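Local coordinates for PILI retraction protein PILT (Thermus thermophilus, PDB 5FL3) that binds ADP and probably hydrolyses ATP to power the retraction of pili, at residues 79-84 / 89-94; 152-157 / 174-179; 216-221 / 256-261; 290-295 / 315-320. All blocks are in the same frame, centred on the assembly; numbering follows the deposited sequence.

Contact 1 of 4, residues 79-84 / 89-94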
loop_
_atom_site.group_PDB
_atom_site.type_symbol
_atom_site.label_atom_id
_atom_site.label_comp_id
_atom_site.label_asym_id
_atom_site.label_seq_id
_atom_site.Cartn_x
_atom_site.Cartn_y
_atom_site.Cartn_z
ATOM N N ASP A 79 -14.455 15.453 7.342
ATOM C CA ASP A 79 -13.165 14.781 7.408
ATOM C C ASP A 79 -12.223 15.683 8.189
ATOM O O ASP A 79 -12.068 16.835 7.827
ATOM C CB ASP A 79 -12.637 14.494 5.997
ATOM C CG ASP A 79 -11.367 13.670 6.002
ATOM O OD1 ASP A 79 -10.416 14.001 6.772
ATOM O OD2 ASP A 79 -11.319 12.694 5.211
ATOM N N PHE A 80 -11.600 15.182 9.252
ATOM C CA PHE A 80 -10.721 16.041 10.056
ATOM C C PHE A 80 -9.581 15.304 10.794
ATOM O O PHE A 80 -9.676 14.115 11.120
ATOM C CB PHE A 80 -11.564 16.843 11.070
ATOM C CG PHE A 80 -12.224 15.995 12.130
ATOM C CD1 PHE A 80 -13.473 15.418 11.908
ATOM C CD2 PHE A 80 -11.591 15.761 13.346
ATOM C CE1 PHE A 80 -14.075 14.633 12.871
ATOM C CE2 PHE A 80 -12.192 14.974 14.311
ATOM C CZ PHE A 80 -13.439 14.408 14.066
ATOM N N ALA A 81 -8.498 16.031 11.056
ATOM C CA ALA A 81 -7.374 15.493 11.820
ATOM C C ALA A 81 -7.579 15.649 13.322
ATOM O O ALA A 81 -8.183 16.606 13.789
ATOM C CB ALA A 81 -6.078 16.171 11.402
ATOM N N TYR A 82 -7.059 14.704 14.086
ATOM C CA TYR A 82 -7.129 14.806 15.526
ATOM C C TYR A 82 -5.932 14.100 16.147
ATOM O O TYR A 82 -5.566 12.999 15.735
ATOM C CB TYR A 82 -8.437 14.226 16.045
ATOM C CG TYR A 82 -8.444 14.044 17.542
ATOM C CD1 TYR A 82 -8.689 15.118 18.393
ATOM C CD2 TYR A 82 -8.202 12.799 18.106
ATOM C CE1 TYR A 82 -8.684 14.954 19.758
ATOM C CE2 TYR A 82 -8.196 12.626 19.472
ATOM C CZ TYR A 82 -8.436 13.705 20.294
ATOM O OH TYR A 82 -8.433 13.522 21.657
ATOM N N THR A 83 -5.312 14.737 17.133
ATOM C CA THR A 83 -4.119 14.157 17.731
ATOM C C THR A 83 -4.222 13.952 19.237
ATOM O O THR A 83 -4.658 14.839 19.963
ATOM C CB THR A 83 -2.919 15.027 17.452
ATOM O OG1 THR A 83 -2.983 15.464 16.094
ATOM C CG2 THR A 83 -1.634 14.243 17.686
ATOM N N ILE A 84 -3.842 12.771 19.701
ATOM C CA ILE A 84 -3.621 12.585 21.122
ATOM C C ILE A 84 -2.113 12.630 21.337
ATOM O O ILE A 84 -1.404 11.661 21.021
ATOM C CB ILE A 84 -4.192 11.268 21.648
ATOM C CG1 ILE A 84 -5.672 11.151 21.308
ATOM C CG2 ILE A 84 -4.007 11.167 23.159
ATOM C CD1 ILE A 84 -6.252 9.830 21.744
ATOM N N ARG A 89 -1.746 9.996 15.795
ATOM C CA ARG A 89 -2.429 10.937 14.917
ATOM C C ARG A 89 -3.510 10.193 14.167
ATOM O O ARG A 89 -3.266 9.085 13.651
ATOM C CB ARG A 89 -1.467 11.588 13.925
ATOM C CG ARG A 89 -0.256 12.259 14.544
ATOM C CD ARG A 89 0.190 13.419 13.680
ATOM N NE ARG A 89 1.486 13.951 14.088
ATOM C CZ ARG A 89 2.080 14.998 13.515
ATOM N NH1 ARG A 89 1.486 15.647 12.510
ATOM N NH2 ARG A 89 3.268 15.406 13.952
ATOM N N PHE A 90 -4.694 10.810 14.110
ATOM C CA PHE A 90 -5.878 10.250 13.461
ATOM C C PHE A 90 -6.377 11.154 12.355
ATOM O O PHE A 90 -6.357 12.370 12.487
ATOM C CB PHE A 90 -7.031 10.045 14.462
ATOM C CG PHE A 90 -6.683 9.195 15.656
ATOM C CD1 PHE A 90 -6.831 7.808 15.611
ATOM C CD2 PHE A 90 -6.229 9.780 16.833
ATOM C CE1 PHE A 90 -6.519 7.009 16.722
ATOM C CE2 PHE A 90 -5.905 8.990 17.952
ATOM C CZ PHE A 90 -6.050 7.601 17.889
ATOM N N ARG A 91 -6.840 10.561 11.262
ATOM C CA ARG A 91 -7.746 11.262 10.372
ATOM C C ARG A 91 -9.127 10.684 10.657
ATOM O O ARG A 91 -9.276 9.480 10.827
ATOM C CB ARG A 91 -7.353 11.105 8.899
ATOM C CG ARG A 91 -6.198 11.998 8.447
ATOM C CD ARG A 91 -6.517 12.707 7.125
ATOM N NE ARG A 91 -7.505 13.770 7.308
ATOM C CZ ARG A 91 -7.222 15.071 7.396
ATOM N NH1 ARG A 91 -5.971 15.493 7.285
ATOM N NH2 ARG A 91 -8.201 15.959 7.579
ATOM N N CYS A 92 -10.130 11.547 10.737
ATOM C CA CYS A 92 -11.446 11.140 11.206
ATOM C C CYS A 92 -12.533 11.505 10.221
ATOM O O CYS A 92 -12.563 12.611 9.684
ATOM C CB CYS A 92 -11.754 11.776 12.570
ATOM S SG CYS A 92 -10.451 11.507 13.781
ATOM N N ASN A 93 -13.435 10.561 10.000
ATOM C CA ASN A 93 -14.577 10.812 9.169
ATOM C C ASN A 93 -15.852 10.702 9.963
ATOM O O ASN A 93 -16.259 9.622 10.379
ATOM C CB ASN A 93 -14.590 9.867 7.980
ATOM C CG ASN A 93 -13.913 10.466 6.786
ATOM O OD1 ASN A 93 -14.535 11.206 6.008
ATOM N ND2 ASN A 93 -12.616 10.187 6.643
ATOM N N LEU A 94 -16.457 11.858 10.197
ATOM C CA LEU A 94 -17.725 11.936 10.874
ATOM C C LEU A 94 -18.768 11.753 9.791
ATOM O O LEU A 94 -18.648 12.342 8.725
ATOM C CB LEU A 94 -17.867 13.278 11.601
ATOM C CG LEU A 94 -19.093 13.621 12.448
ATOM C CD1 LEU A 94 -19.419 12.512 13.413
ATOM C CD2 LEU A 94 -18.829 14.903 13.219
#
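Arg91 reaches across the hairpin and grips Asp79 side-on: NE of Arg91 lies 3.0 Å from OD1 of Asp79, and NH2 of Arg91 lies 3.1 Å from that same oxygen. NE meets the syn lone pair, and the two planar groups are turned 44° apart, so this salt bridge is skewed rather than flat. The other carboxylate oxygen, OD2 of Asp79, takes ND2 of Asn93 at 3.2 Å, from above the carboxylate plane. On the other face of the sheet, CB of Cys92 sits over the Phe80 ring, 3.6 Å from its centroid, a CH-pi contact with the sulfur oblique to the ring. Phe80 can offer that face because its CG stands between the backbone N and the carbonyl carbon (chi1 66°). Tyr82 and Phe90 run side by side, and CD2 of Phe90 comes to the edge of the Tyr82 ring, 3.8 Å from CD2 of Tyr82. With an alanine in place of Arg91, OD1 of Asp79 would probably be left without its cationic mate. Antiparallel backbone bonds set this register, with Phe80 and Cys92, and then Tyr82 and Phe90, as hydrogen-bonded pairs. Strand 78-84 is one of the two edge strands of its antiparallel sheet within this chain; strand 88-97 pairs on its far side with strand 100-108. Helix 11-21 covers Tyr82, Ile84 and Phe90, while helix 53-63 meets Tyr82 and Leu94.

Contact 2 of 4, residues 152-157 / 174-179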
loop_
_atom_site.group_PDB
_atom_site.type_symbol
_atom_site.label_atom_id
_atom_site.label_comp_id
_atom_site.label_asym_id
_atom_site.label_seq_id
_atom_site.Cartn_x
_atom_site.Cartn_y
_atom_site.Cartn_z
ATOM N N ALA A 152 8.299 1.411 4.030
ATOM C CA ALA A 152 9.563 0.817 4.474
ATOM C C ALA A 152 10.606 1.172 3.449
ATOM O O ALA A 152 11.740 1.493 3.784
ATOM C CB ALA A 152 9.461 -0.722 4.631
ATOM N N LEU A 153 10.199 1.121 2.191
ATOM C CA LEU A 153 11.090 1.411 1.084
ATOM C C LEU A 153 11.528 2.891 1.082
ATOM O O LEU A 153 12.680 3.194 0.849
ATOM C CB LEU A 153 10.404 1.028 -0.224
ATOM C CG LEU A 153 11.173 1.354 -1.483
ATOM C CD1 LEU A 153 12.533 0.691 -1.383
ATOM C CD2 LEU A 153 10.413 0.882 -2.702
ATOM N N ILE A 154 10.614 3.803 1.374
ATOM C CA ILE A 154 10.945 5.219 1.420
ATOM C C ILE A 154 11.874 5.512 2.599
ATOM O O ILE A 154 12.809 6.309 2.498
ATOM C CB ILE A 154 9.657 6.091 1.533
ATOM C CG1 ILE A 154 8.828 6.007 0.251
ATOM C CG2 ILE A 154 9.989 7.538 1.874
ATOM C CD1 ILE A 154 7.566 6.794 0.301
ATOM N N ASP A 155 11.599 4.851 3.716
ATOM C CA ASP A 155 12.356 5.021 4.950
ATOM C C ASP A 155 13.810 4.617 4.762
ATOM O O ASP A 155 14.717 5.224 5.314
ATOM C CB ASP A 155 11.705 4.191 6.065
ATOM C CG ASP A 155 12.404 4.345 7.404
ATOM O OD1 ASP A 155 12.359 5.458 7.974
ATOM O OD2 ASP A 155 12.974 3.340 7.896
ATOM N N HIS A 156 14.017 3.579 3.970
ATOM C CA HIS A 156 15.349 3.064 3.726
ATOM C C HIS A 156 16.174 4.041 2.945
ATOM O O HIS A 156 17.354 4.239 3.232
ATOM C CB HIS A 156 15.298 1.757 2.959
ATOM C CG HIS A 156 16.651 1.198 2.672
ATOM N ND1 HIS A 156 17.422 0.585 3.640
ATOM C CD2 HIS A 156 17.383 1.179 1.534
ATOM C CE1 HIS A 156 18.564 0.200 3.104
ATOM N NE2 HIS A 156 18.567 0.549 1.829
ATOM N N ILE A 157 15.538 4.616 1.927
ATOM C CA ILE A 157 16.115 5.679 1.110
ATOM C C ILE A 157 16.432 6.919 1.962
ATOM O O ILE A 157 17.538 7.478 1.919
ATOM C CB ILE A 157 15.148 6.050 -0.036
ATOM C CG1 ILE A 157 15.076 4.908 -1.046
ATOM C CG2 ILE A 157 15.570 7.340 -0.715
ATOM C CD1 ILE A 157 13.997 5.081 -2.066
ATOM N N PHE A 174 1.513 6.957 6.267
ATOM C CA PHE A 174 2.690 7.028 7.131
ATOM C C PHE A 174 3.311 8.415 7.091
ATOM O O PHE A 174 3.414 9.014 6.015
ATOM C CB PHE A 174 3.727 5.997 6.706
ATOM C CG PHE A 174 3.334 4.599 7.019
ATOM C CD1 PHE A 174 3.641 4.041 8.251
ATOM C CD2 PHE A 174 2.648 3.837 6.089
ATOM C CE1 PHE A 174 3.275 2.749 8.544
ATOM C CE2 PHE A 174 2.277 2.548 6.376
ATOM C CZ PHE A 174 2.586 2.001 7.604
ATOM N N LEU A 175 3.720 8.921 8.255
ATOM C CA LEU A 175 4.444 10.192 8.342
ATOM C C LEU A 175 5.956 9.966 8.441
ATOM O O LEU A 175 6.445 9.291 9.352
ATOM C CB LEU A 175 3.961 11.004 9.534
ATOM C CG LEU A 175 2.516 11.451 9.400
ATOM C CD1 LEU A 175 2.029 12.034 10.719
ATOM C CD2 LEU A 175 2.378 12.453 8.256
ATOM N N HIS A 176 6.692 10.528 7.491
ATOM C CA HIS A 176 8.146 10.426 7.501
ATOM C C HIS A 176 8.749 11.694 8.046
ATOM O O HIS A 176 8.293 12.799 7.729
ATOM C CB HIS A 176 8.699 10.182 6.100
ATOM C CG HIS A 176 8.239 8.905 5.480
ATOM N ND1 HIS A 176 8.908 7.713 5.651
ATOM C CD2 HIS A 176 7.185 8.633 4.676
ATOM C CE1 HIS A 176 8.288 6.763 4.973
ATOM N NE2 HIS A 176 7.236 7.295 4.377
ATOM N N LYS A 177 9.777 11.549 8.868
ATOM C CA LYS A 177 10.544 12.718 9.248
ATOM C C LYS A 177 11.769 12.818 8.333
ATOM O O LYS A 177 12.125 11.864 7.652
ATOM C CB LYS A 177 10.932 12.664 10.725
ATOM C CG LYS A 177 11.796 11.504 11.089
ATOM C CD LYS A 177 11.986 11.415 12.586
ATOM C CE LYS A 177 12.948 10.285 12.947
ATOM N NZ LYS A 177 14.358 10.599 12.538
ATOM N N HIS A 178 12.357 14.001 8.275
ATOM C CA HIS A 178 13.612 14.229 7.566
ATOM C C HIS A 178 14.710 13.388 8.228
ATOM O O HIS A 178 14.838 13.357 9.454
ATOM C CB HIS A 178 13.927 15.742 7.573
ATOM C CG HIS A 178 15.352 16.100 7.269
ATOM N ND1 HIS A 178 15.920 15.945 6.019
ATOM C CD2 HIS A 178 16.315 16.660 8.050
ATOM C CE1 HIS A 178 17.174 16.366 6.049
ATOM N NE2 HIS A 178 17.438 16.804 7.272
ATOM N N LYS A 179 15.447 12.633 7.425
ATOM C CA LYS A 179 16.627 11.950 7.928
ATOM C C LYS A 179 17.784 12.373 7.042
ATOM O O LYS A 179 18.273 13.507 7.168
ATOM C CB LYS A 179 16.431 10.438 7.955
ATOM C CG LYS A 179 15.330 10.027 8.943
ATOM C CD LYS A 179 15.111 8.518 8.999
ATOM C CE LYS A 179 13.924 8.171 9.903
ATOM N NZ LYS A 179 13.628 6.714 9.942
HETATM O O HOH W 1 11.423 7.867 7.080
#
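The imidazole of His176 receives CG2 of Ile154 over one face, with CG2 lying 3.8 Å from the ring centroid and 17° off the normal, which meets the geometry of a CH-pi contact. At the edge of the same ring, in its plane, a water stands 2.9 Å from ND1 of His176. That water donates to OD1 of Asp155 at 2.7 Å and thus bridges the two side chains, OD1 of Asp155 and ND1 of His176 being 4.7 Å apart. The same OD1 of Asp155 also accepts NZ of Lys179 at 2.7 Å, on its syn lone pair, in a salt bridge. Asp155 holds its carboxylate out to the loop with CG anti to the backbone N (chi1 -178°), and Lys179 answers with a chain extended beyond CG. Helix 146-160 follows the P-loop, whose Lys146 and Ser147 bind ADP, so the loop between strands 164-169 and 182-187 is fastened here to the helix that starts at the nucleotide. The His176 side chain is about 9 Å from that of Ser147. Two further bonds tie the loop down: Asn158 of the same helix hydrogen-bonds both the O of Lys177 and the N of Lys179. Beneath the helix, Ile154 packs on Leu235 of strand 233-238.

Contact 3 of 4, residues 216-221 / 256-261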
loop_
_atom_site.group_PDB
_atom_site.type_symbol
_atom_site.label_atom_id
_atom_site.label_comp_id
_atom_site.label_asym_id
_atom_site.label_seq_id
_atom_site.Cartn_x
_atom_site.Cartn_y
_atom_site.Cartn_z
ATOM N N ARG A 216 -4.741 5.665 -11.589
ATOM C CA ARG A 216 -6.122 5.317 -11.917
ATOM C C ARG A 216 -6.446 5.735 -13.359
ATOM O O ARG A 216 -7.245 5.115 -14.047
ATOM C CB ARG A 216 -7.070 5.974 -10.898
ATOM C CG ARG A 216 -6.450 6.057 -9.480
ATOM C CD ARG A 216 -7.275 6.867 -8.470
ATOM N NE ARG A 216 -8.378 6.090 -7.914
ATOM C CZ ARG A 216 -9.659 6.442 -8.003
ATOM N NH1 ARG A 216 -9.989 7.578 -8.619
ATOM N NH2 ARG A 216 -10.612 5.666 -7.477
ATOM N N ASP A 217 -5.772 6.784 -13.803
ATOM C CA ASP A 217 -5.874 7.306 -15.153
ATOM C C ASP A 217 -4.913 6.644 -16.116
ATOM O O ASP A 217 -3.900 6.093 -15.706
ATOM C CB ASP A 217 -5.569 8.800 -15.141
ATOM C CG ASP A 217 -6.644 9.584 -14.493
ATOM O OD1 ASP A 217 -7.815 9.277 -14.774
ATOM O OD2 ASP A 217 -6.332 10.505 -13.707
ATOM N N ARG A 218 -5.203 6.746 -17.401
ATOM C CA ARG A 218 -4.176 6.527 -18.400
ATOM C C ARG A 218 -3.168 7.680 -18.291
ATOM O O ARG A 218 -1.949 7.503 -18.476
ATOM C CB ARG A 218 -4.794 6.453 -19.790
ATOM C CG ARG A 218 -3.824 6.655 -20.909
ATOM C CD ARG A 218 -4.443 7.495 -22.001
ATOM N NE ARG A 218 -3.589 7.482 -23.180
ATOM C CZ ARG A 218 -2.537 8.277 -23.329
ATOM N NH1 ARG A 218 -2.249 9.151 -22.368
ATOM N NH2 ARG A 218 -1.787 8.205 -24.432
ATOM N N GLU A 219 -3.706 8.856 -17.971
ATOM C CA GLU A 219 -2.931 10.086 -17.873
ATOM C C GLU A 219 -1.859 9.941 -16.806
ATOM O O GLU A 219 -0.677 10.196 -17.060
ATOM C CB GLU A 219 -3.838 11.281 -17.550
ATOM C CG GLU A 219 -4.767 11.741 -18.680
ATOM C CD GLU A 219 -5.921 10.773 -18.984
ATOM O OE1 GLU A 219 -6.297 9.977 -18.098
ATOM O OE2 GLU A 219 -6.458 10.818 -20.116
ATOM N N THR A 220 -2.282 9.524 -15.618
ATOM C CA THR A 220 -1.369 9.265 -14.513
ATOM C C THR A 220 -0.396 8.108 -14.791
ATOM O O THR A 220 0.781 8.193 -14.436
ATOM C CB THR A 220 -2.146 8.968 -13.237
ATOM O OG1 THR A 220 -3.079 10.029 -13.006
ATOM C CG2 THR A 220 -1.213 8.886 -12.069
ATOM N N VAL A 221 -0.867 7.035 -15.426
ATOM C CA VAL A 221 0.017 5.899 -15.707
ATOM C C VAL A 221 1.104 6.338 -16.684
ATOM O O VAL A 221 2.289 6.035 -16.496
ATOM C CB VAL A 221 -0.767 4.662 -16.278
ATOM C CG1 VAL A 221 0.174 3.632 -16.884
ATOM C CG2 VAL A 221 -1.612 4.017 -15.200
ATOM N N LEU A 256 -5.602 0.715 -28.280
ATOM C CA LEU A 256 -4.935 -0.439 -28.874
ATOM C C LEU A 256 -3.794 -0.077 -29.827
ATOM O O LEU A 256 -2.778 -0.783 -29.889
ATOM C CB LEU A 256 -5.968 -1.287 -29.611
ATOM C CG LEU A 256 -5.670 -2.778 -29.742
ATOM C CD1 LEU A 256 -6.984 -3.432 -30.084
ATOM C CD2 LEU A 256 -4.603 -3.110 -30.797
ATOM N N HIS A 257 -3.968 1.005 -30.587
ATOM C CA HIS A 257 -2.972 1.387 -31.586
ATOM C C HIS A 257 -1.684 1.935 -30.954
ATOM O O HIS A 257 -0.654 2.031 -31.619
ATOM C CB HIS A 257 -3.564 2.408 -32.572
ATOM C CG HIS A 257 -3.921 3.725 -31.956
ATOM N ND1 HIS A 257 -5.000 3.889 -31.112
ATOM C CD2 HIS A 257 -3.349 4.950 -32.075
ATOM C CE1 HIS A 257 -5.072 5.155 -30.732
ATOM N NE2 HIS A 257 -4.081 5.818 -31.302
ATOM N N GLU A 258 -1.740 2.270 -29.667
ATOM C CA GLU A 258 -0.567 2.766 -28.944
ATOM C C GLU A 258 0.244 1.666 -28.254
ATOM O O GLU A 258 1.374 1.906 -27.820
ATOM C CB GLU A 258 -0.984 3.782 -27.890
ATOM C CG GLU A 258 -1.608 5.022 -28.431
ATOM C CD GLU A 258 -1.725 6.080 -27.364
ATOM O OE1 GLU A 258 -0.758 6.226 -26.580
ATOM O OE2 GLU A 258 -2.778 6.755 -27.297
ATOM N N HIS A 259 -0.325 0.466 -28.163
ATOM C CA HIS A 259 0.217 -0.572 -27.288
ATOM C C HIS A 259 1.689 -0.938 -27.451
ATOM O O HIS A 259 2.350 -1.223 -26.445
ATOM C CB HIS A 259 -0.621 -1.843 -27.413
ATOM C CG HIS A 259 -1.918 -1.769 -26.673
ATOM N ND1 HIS A 259 -2.695 -2.876 -26.403
ATOM C CD2 HIS A 259 -2.567 -0.713 -26.130
ATOM C CE1 HIS A 259 -3.772 -2.503 -25.736
ATOM N NE2 HIS A 259 -3.719 -1.196 -25.558
ATOM N N ARG A 260 2.249 -0.945 -28.654
ATOM C CA ARG A 260 3.648 -1.352 -28.662
ATOM C C ARG A 260 4.546 -0.175 -28.246
ATOM O O ARG A 260 5.670 -0.380 -27.789
ATOM C CB ARG A 260 4.085 -1.931 -30.004
ATOM C CG ARG A 260 5.502 -2.537 -29.919
ATOM C CD ARG A 260 5.951 -3.112 -31.256
ATOM N NE ARG A 260 5.868 -2.092 -32.296
ATOM C CZ ARG A 260 4.906 -2.077 -33.214
ATOM N NH1 ARG A 260 3.981 -3.024 -33.233
ATOM N NH2 ARG A 260 4.867 -1.126 -34.112
ATOM N N GLN A 261 4.039 1.053 -28.361
ATOM C CA GLN A 261 4.725 2.198 -27.764
ATOM C C GLN A 261 4.778 1.992 -26.263
ATOM O O GLN A 261 5.828 2.138 -25.643
ATOM C CB GLN A 261 4.030 3.526 -28.087
ATOM C CG GLN A 261 4.321 4.060 -29.477
ATOM C CD GLN A 261 5.809 4.034 -29.809
ATOM O OE1 GLN A 261 6.311 3.058 -30.369
ATOM N NE2 GLN A 261 6.518 5.113 -29.473
#
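NH2 of Arg218 is the polar atom on which this contact turns, directed at both carboxylate oxygens of Glu258. OE1 of Glu258 is the nearer, 3.1 Å from NH2 of Arg218, but its N-H...O angle of 134° makes the bond weak. OE2 of Glu258 lies at 3.4 Å from the same NH2 with a straighter angle of 158°, and it too is weak through its length. Together they form a salt bridge with one nitrogen serving two oxygens. The approach is at the guanidinium edge, with the carboxylate carbon near the guanidinium plane; the two flat groups are turned 60° apart and their chains cross at about a right angle. Both side chains must span a wide gap, since the CA atoms of Arg218 and Glu258 are 11.8 Å apart. Arg218 does so with CG anti to the backbone N and a bend at chi2, while Glu258 runs extended beyond CG. The guanidinium has a second acidic partner: NH1 of Arg218 makes a salt bridge to Glu222, one turn further along its own helix, which probably steadies its orientation. The contact therefore joins the first turn of helix 218-230 to the N-terminal end of helix 259-269 at the surface. Behind it, Arg218 also rests on Phe254, and Val221 packs on Phe253, Phe254 and, in helix 243-251, Ile250.

Contact 4 of 4, residues 290-295 / 315-320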
loop_
_atom_site.group_PDB
_atom_site.type_symbol
_atom_site.label_atom_id
_atom_site.label_comp_id
_atom_site.label_asym_id
_atom_site.label_seq_id
_atom_site.Cartn_x
_atom_site.Cartn_y
_atom_site.Cartn_z
ATOM N N ALA A 290 2.606 -12.986 1.432
ATOM C CA ALA A 290 2.895 -13.766 0.247
ATOM C C ALA A 290 3.335 -12.777 -0.810
ATOM O O ALA A 290 2.613 -11.821 -1.090
ATOM C CB ALA A 290 1.681 -14.545 -0.208
ATOM N N LEU A 291 4.503 -13.008 -1.403
ATOM C CA LEU A 291 5.144 -11.998 -2.233
ATOM C C LEU A 291 5.734 -12.594 -3.505
ATOM O O LEU A 291 6.484 -13.587 -3.458
ATOM C CB LEU A 291 6.222 -11.282 -1.421
ATOM C CG LEU A 291 7.092 -10.300 -2.183
ATOM C CD1 LEU A 291 6.233 -9.180 -2.765
ATOM C CD2 LEU A 291 8.160 -9.733 -1.276
ATOM N N GLU A 292 5.342 -12.014 -4.640
ATOM C CA GLU A 292 5.907 -12.361 -5.944
ATOM C C GLU A 292 6.780 -11.207 -6.441
ATOM O O GLU A 292 6.343 -10.053 -6.419
ATOM C CB GLU A 292 4.807 -12.669 -6.946
ATOM C CG GLU A 292 5.281 -12.900 -8.349
ATOM C CD GLU A 292 4.143 -13.367 -9.230
ATOM O OE1 GLU A 292 3.504 -14.368 -8.852
ATOM O OE2 GLU A 292 3.872 -12.749 -10.287
ATOM N N ILE A 293 7.997 -11.524 -6.892
ATOM C CA ILE A 293 8.959 -10.520 -7.354
ATOM C C ILE A 293 9.343 -10.698 -8.814
ATOM O O ILE A 293 9.937 -11.709 -9.186
ATOM C CB ILE A 293 10.243 -10.556 -6.509
ATOM C CG1 ILE A 293 9.888 -10.464 -5.023
ATOM C CG2 ILE A 293 11.201 -9.455 -6.895
ATOM C CD1 ILE A 293 11.065 -10.598 -4.100
ATOM N N LEU A 294 8.995 -9.708 -9.641
ATOM C CA LEU A 294 9.541 -9.609 -10.990
ATOM C C LEU A 294 10.605 -8.528 -11.035
ATOM O O LEU A 294 10.318 -7.366 -10.782
ATOM C CB LEU A 294 8.446 -9.311 -12.011
ATOM C CG LEU A 294 8.945 -9.004 -13.424
ATOM C CD1 LEU A 294 9.855 -10.113 -13.892
ATOM C CD2 LEU A 294 7.804 -8.836 -14.401
ATOM N N ILE A 295 11.841 -8.901 -11.327
ATOM C CA ILE A 295 12.890 -7.906 -11.483
ATOM C C ILE A 295 13.176 -7.722 -12.959
ATOM O O ILE A 295 13.371 -8.692 -13.689
ATOM C CB ILE A 295 14.170 -8.293 -10.750
ATOM C CG1 ILE A 295 13.909 -8.398 -9.247
ATOM C CG2 ILE A 295 15.250 -7.264 -11.004
ATOM C CD1 ILE A 295 13.731 -7.084 -8.570
ATOM N N GLU A 315 8.344 -18.295 -16.211
ATOM C CA GLU A 315 9.529 -19.128 -16.180
ATOM C C GLU A 315 10.707 -18.289 -15.684
ATOM O O GLU A 315 11.509 -18.749 -14.871
ATOM C CB GLU A 315 9.777 -19.742 -17.573
ATOM C CG GLU A 315 8.670 -20.743 -18.051
ATOM C CD GLU A 315 7.395 -20.084 -18.667
ATOM O OE1 GLU A 315 7.302 -18.843 -18.738
ATOM O OE2 GLU A 315 6.457 -20.821 -19.059
ATOM N N ALA A 316 10.764 -17.040 -16.134
ATOM C CA ALA A 316 11.815 -16.105 -15.754
ATOM C C ALA A 316 11.880 -15.895 -14.251
ATOM O O ALA A 316 12.966 -15.840 -13.661
ATOM C CB ALA A 316 11.600 -14.774 -16.450
ATOM N N MET A 317 10.710 -15.761 -13.636
ATOM C CA MET A 317 10.616 -15.578 -12.196
ATOM C C MET A 317 11.024 -16.843 -11.433
ATOM O O MET A 317 11.804 -16.790 -10.466
ATOM C CB MET A 317 9.193 -15.154 -11.812
ATOM C CG MET A 317 8.985 -13.645 -11.873
ATOM S SD MET A 317 7.317 -13.116 -11.477
ATOM C CE MET A 317 6.446 -13.722 -12.915
ATOM N N MET A 318 10.503 -17.981 -11.882
ATOM C CA MET A 318 10.774 -19.249 -11.226
ATOM C C MET A 318 12.253 -19.615 -11.235
ATOM O O MET A 318 12.710 -20.355 -10.377
ATOM C CB MET A 318 9.946 -20.345 -11.877
ATOM C CG MET A 318 8.462 -20.088 -11.761
ATOM S SD MET A 318 7.447 -21.407 -12.435
ATOM C CE MET A 318 7.867 -22.745 -11.320
ATOM N N GLU A 319 13.003 -19.079 -12.191
ATOM C CA GLU A 319 14.430 -19.348 -12.274
ATOM C C GLU A 319 15.260 -18.111 -11.934
ATOM O O GLU A 319 16.488 -18.113 -12.071
ATOM C CB GLU A 319 14.796 -19.830 -13.676
ATOM C CG GLU A 319 14.178 -21.162 -14.094
ATOM C CD GLU A 319 13.847 -21.198 -15.595
ATOM O OE1 GLU A 319 14.632 -20.649 -16.421
ATOM O OE2 GLU A 319 12.785 -21.768 -15.949
ATOM N N GLY A 320 14.596 -17.047 -11.500
ATOM C CA GLY A 320 15.270 -15.765 -11.369
ATOM C C GLY A 320 15.835 -15.438 -10.003
ATOM O O GLY A 320 16.245 -14.305 -9.755
#
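Met317 supplies nearly all of the helix side of this contact, laying its thioether against strand 287-295 where Glu292, Ile293 and Leu294 pass. Its SD lies 3.7 Å from CG of Glu292 and also 3.7 Å from OE2 of Glu292, so the sulfur rests against both the aliphatic stem and the carboxylate. CB of Leu294 is 4.0 Å from the same SD, and CG of Met317 lies 3.4 Å from the backbone O of Ile293. Bent at chi3 (-70°), the methionine brings CE to 3.8 Å from OE2 of Glu292, and its chain crosses both Glu292 and Leu294 at about a right angle. The Ile293 side chain, by contrast, leads away from the helix, onto Pro121 and Leu274, and the exposed Glu319, just past the helix, marks the side open to solvent. An alanine replacing Met317 would probably open a gap against Glu292 and Leu294 and cost these two segments nearly all of their shared surface. The buried carboxylate of Glu292 is satisfied elsewhere, OE1 by the backbone N of Phe328 and OE2 by that of Ala243, the first residue of helix 243-251. Those amides fix the acid at the strand while helix 313-318 reaches it through a thioether. No hydrogen bond runs between these two segments, which suggests that what they share directly is mainly shape and dispersion.

Contact 4 is wholly buried and has no hydrogen bond between its segments, whereas contact 3 is a surface contact resting on a single, weakly bonded ion pair. Contacts 1 and 2 are intermediate: each combines a charged pair with a CH-pi contact, on opposite faces of the sheet in contact 1, but only contact 1 adds backbone pairing, being a hairpin within the antiparallel sheet. The others belong to the mixed-sheet part, contact 4 using its edge strand 287-295 and contact 2 the loop leading to the opposite edge strand, 182-187. No two contacts share a helix or strand. Contacts 1 and 2 nevertheless touch, CD of Arg89 packing 3.8 Å from CD1 of Leu175.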